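Local coordinates for protein B (Streptococcus agalactiae, PDB 5H6I) that is the CAMP factor, a secreted pore-forming toxin that permeabilises membranes and is also classed as an IgG Fc-binding protein, at residues N118-A123 / P166-T171; T192-V197 / K204-L209. All coordinates share one frame; numbering follows the deposited sequence.

After three helices the chain reaches 118-123, the loop and first turn leading into helix 121-139. Contact 1 closes when the chain, having run through that helix and helix 145-163, passes back beside residues 118-123 as the linker 166-171. It thus ties one end of the N-terminal helical part to the segment leading into the last three helices. Contact 2 opens afterwards and closes a far shorter loop, bringing the end of helix 179-196 against the beginning of helix 203-220. The two are in series, neither nested nor crossed, with centres 35 Å apart and nearest atoms about 23 Å apart, so each serves a different part of an almost wholly helical fold.

Contact 1 (N118-A123 / P166-T171); sequences NKVSQA and PDLKPT
Lys119 and Asp167 face each other as the non-hydrogen-bonded pair of a single bridge with the antiparallel hydrogen-bond pattern, their CA atoms 4.3 Å apart. The two bonds flanking them fix the backbones: Leu168 N donates to Asn118 O (2.8 Å, 163° at the hydrogen) and Val120 N to Pro166 O (3.2 Å). Pro166, which has no N-H, can still offer its carbonyl.

Lys119 starts away from the partner segment, but its chain bends at chi2 (-62°), which brings CD to 3.3 Å from Asp167 OD1, and then runs extended to NZ. The two side chains cross obliquely. The salt bridge uses OD1 and is weak, with NZ and OD1 3.3 Å apart; the same ammonium also donates to the carbonyls of Tyr165, its stronger partner, and Leu163, near the end of helix 145-163. A long, flexible lysine suits this place because it can serve all three oxygens.

Val120 spreads its two branches: CG2 meets the Pro166 ring at CD (4.1 Å), while CG1 meets Leu168 CD2 (4.1 Å); both methyls also lie close to Pro166 O. The other leucine methyl, CD1, presses on Lys119 O. Leu168 also touches Val227, so it joins this exposed crossing to helix 227-245. Residues 118-120 end the IgG constant region-binding region, 57-120.

The ammonium would partly offset the charge of Asp167 while gathering carbonyls near a helix C terminus, where the helix dipole would probably favour it; the two backbone bonds probably do more than the weak ion pair to hold the linker.

Contact 2 (T192-V197 / K204-L209); sequences TRDKKV and KVYNTL
Val197 and Tyr206 mark the nearest approach of the two backbones, 6.3 Å between CA atoms, where the last turn of helix 179-196 lies beside the first turns of helix 203-220. The short axes run antiparallel at 174° and come no nearer than 11.4 Å, a wide spacing filled mainly by side chains.

Val197, the first residue to leave helical angles, directs CG1 at Val205 CG1 (4.0 Å), the two valines meeting at about a right angle, and CG2 at Leu209 CD2. Val197 and Leu209, compact and branched, are the buried pair, which Ala244 and Leu245 of helix 227-245 also cover. The pair of helices forms a helical hairpin, packed by that third helix in a three-helix array; the segments meeting here lie in two successive sequence repeats, 189-199 and 200-210.

Next to this patch Arg193 lies against Tyr206, its CD 3.4 Å from CE2 in an oblique approach. A bend at chi3 (60°) turns NE back, and the guanidinium ends with Tyr206 OH 3.9 Å above its centre, the planes 36° apart. Asp194 receives it side-on: NE meets OD1 from above the carboxylate plane (2.9 Å), whereas NH2 points almost straight at OD2, in the guanidinium plane (3.1 Å). Arginine suits the place by packing its methylenes on Tyr206 and Leu209 while NH1 serves Asn210 OD1; a nearby sulfate ion is probably from the crystallisation liquor.

Contact 1 (N118-A123 / P166-T171)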
loop_
_atom_site.group_PDB
_atom_site.type_symbol
_atom_site.label_atom_id
_atom_site.label_comp_id
_atom_site.label_asym_id
_atom_site.label_seq_id
_atom_site.Cartn_x
_atom_site.Cartn_y
_atom_site.Cartn_z
ATOM N N ASN A 118 -13.108 -4.417 0.396
ATOM C CA ASN A 118 -14.479 -4.601 0.854
ATOM C C ASN A 118 -14.589 -5.527 2.058
ATOM O O ASN A 118 -15.704 -5.777 2.528
ATOM C CB ASN A 118 -15.348 -5.146 -0.284
ATOM C CG ASN A 118 -15.333 -4.255 -1.506
ATOM O OD1 ASN A 118 -15.093 -3.052 -1.409
ATOM N ND2 ASN A 118 -15.590 -4.842 -2.670
ATOM N N LYS A 119 -13.472 -6.038 2.565
ATOM C CA LYS A 119 -13.508 -6.992 3.660
ATOM C C LYS A 119 -13.701 -6.283 4.997
ATOM O O LYS A 119 -13.534 -5.067 5.120
ATOM C CB LYS A 119 -12.221 -7.817 3.695
ATOM C CG LYS A 119 -12.059 -8.764 2.521
ATOM C CD LYS A 119 -13.173 -9.795 2.493
ATOM C CE LYS A 119 -13.014 -10.741 1.316
ATOM N NZ LYS A 119 -14.133 -11.722 1.241
ATOM N N VAL A 120 -14.059 -7.070 6.010
ATOM C CA VAL A 120 -14.127 -6.573 7.379
ATOM C C VAL A 120 -12.709 -6.268 7.843
ATOM O O VAL A 120 -11.733 -6.673 7.200
ATOM C CB VAL A 120 -14.818 -7.581 8.316
ATOM C CG1 VAL A 120 -16.302 -7.670 7.994
ATOM C CG2 VAL A 120 -14.161 -8.946 8.207
ATOM N N SER A 121 -12.586 -5.556 8.967
ATOM C CA SER A 121 -11.278 -5.082 9.408
ATOM C C SER A 121 -10.313 -6.228 9.686
ATOM O O SER A 121 -9.097 -6.060 9.544
ATOM C CB SER A 121 -11.434 -4.210 10.654
ATOM O OG SER A 121 -12.295 -3.112 10.402
ATOM N N GLN A 122 -10.829 -7.400 10.065
ATOM C CA GLN A 122 -9.958 -8.493 10.488
ATOM C C GLN A 122 -9.099 -9.023 9.347
ATOM O O GLN A 122 -7.999 -9.531 9.592
ATOM C CB GLN A 122 -10.789 -9.625 11.090
ATOM C CG GLN A 122 -9.992 -10.559 11.983
ATOM C CD GLN A 122 -9.330 -9.829 13.136
ATOM O OE1 GLN A 122 -9.946 -8.983 13.784
ATOM N NE2 GLN A 122 -8.068 -10.150 13.393
ATOM N N ALA A 123 -9.572 -8.918 8.103
ATOM C CA ALA A 123 -8.810 -9.446 6.975
ATOM C C ALA A 123 -7.487 -8.708 6.812
ATOM O O ALA A 123 -6.422 -9.328 6.723
ATOM C CB ALA A 123 -9.639 -9.362 5.694
ATOM N N PRO A 166 -15.783 -12.324 5.694
ATOM C CA PRO A 166 -17.020 -11.676 5.243
ATOM C C PRO A 166 -16.769 -10.264 4.735
ATOM O O PRO A 166 -15.877 -9.554 5.205
ATOM C CB PRO A 166 -17.898 -11.657 6.503
ATOM C CG PRO A 166 -17.219 -12.557 7.490
ATOM C CD PRO A 166 -15.769 -12.526 7.150
ATOM N N ASP A 167 -17.576 -9.865 3.755
ATOM C CA ASP A 167 -17.548 -8.501 3.256
ATOM C C ASP A 167 -18.312 -7.575 4.199
ATOM O O ASP A 167 -19.121 -8.012 5.023
ATOM C CB ASP A 167 -18.151 -8.421 1.853
ATOM C CG ASP A 167 -17.289 -9.095 0.804
ATOM O OD1 ASP A 167 -16.051 -9.101 0.966
ATOM O OD2 ASP A 167 -17.850 -9.616 -0.183
ATOM N N LEU A 168 -18.042 -6.281 4.070
ATOM C CA LEU A 168 -18.752 -5.283 4.857
ATOM C C LEU A 168 -20.154 -5.074 4.302
ATOM O O LEU A 168 -20.350 -4.975 3.087
ATOM C CB LEU A 168 -17.992 -3.956 4.860
ATOM C CG LEU A 168 -16.732 -3.860 5.721
ATOM C CD1 LEU A 168 -15.865 -2.696 5.266
ATOM C CD2 LEU A 168 -17.096 -3.717 7.190
ATOM N N LYS A 169 -21.132 -5.015 5.200
ATOM C CA LYS A 169 -22.485 -4.683 4.791
ATOM C C LYS A 169 -22.563 -3.202 4.426
ATOM O O LYS A 169 -21.756 -2.395 4.897
ATOM C CB LYS A 169 -23.476 -4.998 5.907
ATOM C CG LYS A 169 -23.834 -6.472 6.030
ATOM C CD LYS A 169 -24.771 -6.713 7.202
ATOM C CE LYS A 169 -24.031 -6.649 8.526
ATOM N NZ LYS A 169 -23.119 -7.811 8.703
ATOM N N PRO A 170 -23.518 -2.813 3.575
ATOM C CA PRO A 170 -23.672 -1.382 3.270
ATOM C C PRO A 170 -23.979 -0.543 4.497
ATOM O O PRO A 170 -23.675 0.657 4.511
ATOM C CB PRO A 170 -24.828 -1.360 2.260
ATOM C CG PRO A 170 -24.835 -2.727 1.661
ATOM C CD PRO A 170 -24.426 -3.649 2.771
ATOM N N THR A 171 -24.563 -1.141 5.533
ATOM C CA THR A 171 -24.846 -0.445 6.779
ATOM C C THR A 171 -23.687 -0.495 7.766
ATOM O O THR A 171 -23.732 0.203 8.785
ATOM C CB THR A 171 -26.097 -1.035 7.441
ATOM O OG1 THR A 171 -26.022 -2.466 7.422
ATOM C CG2 THR A 171 -27.349 -0.593 6.697
#

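Contact 2 (T192-V197 / K204-L209)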
loop_
_atom_site.group_PDB
_atom_site.type_symbol
_atom_site.label_atom_id
_atom_site.label_comp_id
_atom_site.label_asym_id
_atom_site.label_seq_id
_atom_site.Cartn_x
_atom_site.Cartn_y
_atom_site.Cartn_z
ATOM N N THR A 192 -8.680 17.400 -12.070
ATOM C CA THR A 192 -9.515 17.914 -13.151
ATOM C C THR A 192 -9.961 19.346 -12.885
ATOM O O THR A 192 -10.210 20.104 -13.832
ATOM C CB THR A 192 -10.730 17.006 -13.351
ATOM O OG1 THR A 192 -10.311 15.637 -13.339
ATOM C CG2 THR A 192 -11.414 17.306 -14.678
ATOM N N ARG A 193 -10.067 19.737 -11.614
ATOM C CA ARG A 193 -10.459 21.104 -11.287
ATOM C C ARG A 193 -9.394 22.101 -11.725
ATOM O O ARG A 193 -9.702 23.117 -12.359
ATOM C CB ARG A 193 -10.727 21.224 -9.787
ATOM C CG ARG A 193 -10.967 22.640 -9.302
ATOM C CD ARG A 193 -10.581 22.780 -7.841
ATOM N NE ARG A 193 -9.171 22.476 -7.617
ATOM C CZ ARG A 193 -8.632 22.271 -6.419
ATOM N NH1 ARG A 193 -9.384 22.338 -5.330
ATOM N NH2 ARG A 193 -7.338 22.001 -6.310
ATOM N N ASP A 194 -8.131 21.825 -11.399
ATOM C CA ASP A 194 -7.047 22.733 -11.751
ATOM C C ASP A 194 -6.722 22.718 -13.239
ATOM O O ASP A 194 -5.995 23.604 -13.702
ATOM C CB ASP A 194 -5.794 22.387 -10.944
ATOM C CG ASP A 194 -6.001 22.550 -9.451
ATOM O OD1 ASP A 194 -6.846 23.380 -9.055
ATOM O OD2 ASP A 194 -5.321 21.847 -8.674
ATOM N N LYS A 195 -7.237 21.748 -13.992
ATOM C CA LYS A 195 -6.977 21.660 -15.423
ATOM C C LYS A 195 -8.159 22.092 -16.278
ATOM O O LYS A 195 -7.953 22.603 -17.383
ATOM C CB LYS A 195 -6.588 20.227 -15.805
ATOM C CG LYS A 195 -5.114 20.043 -16.127
ATOM C CD LYS A 195 -4.277 19.948 -14.862
ATOM C CE LYS A 195 -2.794 20.084 -15.171
ATOM N NZ LYS A 195 -2.313 19.009 -16.082
ATOM N N LYS A 196 -9.388 21.906 -15.796
ATOM C CA LYS A 196 -10.577 22.185 -16.585
ATOM C C LYS A 196 -11.495 23.239 -15.981
ATOM O O LYS A 196 -12.460 23.635 -16.642
ATOM C CB LYS A 196 -11.387 20.897 -16.801
ATOM C CG LYS A 196 -11.206 20.252 -18.167
ATOM C CD LYS A 196 -9.921 19.443 -18.236
ATOM C CE LYS A 196 -9.708 18.865 -19.627
ATOM N NZ LYS A 196 -10.860 18.024 -20.061
ATOM N N VAL A 197 -11.236 23.702 -14.758
ATOM C CA VAL A 197 -12.169 24.593 -14.074
ATOM C C VAL A 197 -11.460 25.850 -13.586
ATOM O O VAL A 197 -12.025 26.948 -13.634
ATOM C CB VAL A 197 -12.861 23.868 -12.903
ATOM C CG1 VAL A 197 -13.769 24.822 -12.140
ATOM C CG2 VAL A 197 -13.651 22.669 -13.407
ATOM N N LYS A 204 -17.024 31.593 -9.180
ATOM C CA LYS A 204 -18.098 31.029 -8.368
ATOM C C LYS A 204 -18.306 29.551 -8.666
ATOM O O LYS A 204 -18.708 28.789 -7.778
ATOM C CB LYS A 204 -19.395 31.815 -8.581
ATOM C CG LYS A 204 -20.068 31.594 -9.926
ATOM C CD LYS A 204 -21.065 32.702 -10.229
ATOM C CE LYS A 204 -22.106 32.831 -9.126
ATOM N NZ LYS A 204 -23.150 31.771 -9.216
ATOM N N VAL A 205 -18.032 29.123 -9.901
ATOM C CA VAL A 205 -18.050 27.698 -10.214
ATOM C C VAL A 205 -16.903 26.990 -9.504
ATOM O O VAL A 205 -17.081 25.907 -8.932
ATOM C CB VAL A 205 -17.998 27.493 -11.739
ATOM C CG1 VAL A 205 -17.572 26.076 -12.078
ATOM C CG2 VAL A 205 -19.348 27.814 -12.363
ATOM N N TYR A 206 -15.713 27.595 -9.521
ATOM C CA TYR A 206 -14.582 27.048 -8.778
ATOM C C TYR A 206 -14.881 26.989 -7.286
ATOM O O TYR A 206 -14.492 26.035 -6.602
ATOM C CB TYR A 206 -13.331 27.887 -9.047
ATOM C CG TYR A 206 -12.097 27.457 -8.281
ATOM C CD1 TYR A 206 -11.829 27.961 -7.012
ATOM C CD2 TYR A 206 -11.191 26.560 -8.832
ATOM C CE1 TYR A 206 -10.702 27.571 -6.310
ATOM C CE2 TYR A 206 -10.061 26.169 -8.138
ATOM C CZ TYR A 206 -9.821 26.676 -6.879
ATOM O OH TYR A 206 -8.698 26.286 -6.187
ATOM N N ASN A 207 -15.575 28.002 -6.762
ATOM C CA ASN A 207 -15.865 28.047 -5.333
ATOM C C ASN A 207 -16.851 26.957 -4.929
ATOM O O ASN A 207 -16.678 26.312 -3.889
ATOM C CB ASN A 207 -16.405 29.426 -4.953
ATOM C CG ASN A 207 -16.223 29.740 -3.481
ATOM O OD1 ASN A 207 -15.798 28.890 -2.700
ATOM N ND2 ASN A 207 -16.547 30.968 -3.096
ATOM N N THR A 208 -17.893 26.737 -5.736
ATOM C CA THR A 208 -18.885 25.722 -5.395
ATOM C C THR A 208 -18.296 24.319 -5.482
ATOM O O THR A 208 -18.635 23.448 -4.672
ATOM C CB THR A 208 -20.108 25.845 -6.307
ATOM O OG1 THR A 208 -19.693 25.804 -7.678
ATOM C CG2 THR A 208 -20.847 27.149 -6.037
ATOM N N LEU A 209 -17.415 24.079 -6.456
ATOM C CA LEU A 209 -16.770 22.774 -6.555
ATOM C C LEU A 209 -15.823 22.542 -5.385
ATOM O O LEU A 209 -15.733 21.424 -4.862
ATOM C CB LEU A 209 -16.025 22.652 -7.883
ATOM C CG LEU A 209 -15.203 21.376 -8.089
ATOM C CD1 LEU A 209 -16.058 20.134 -7.867
ATOM C CD2 LEU A 209 -14.573 21.357 -9.474
#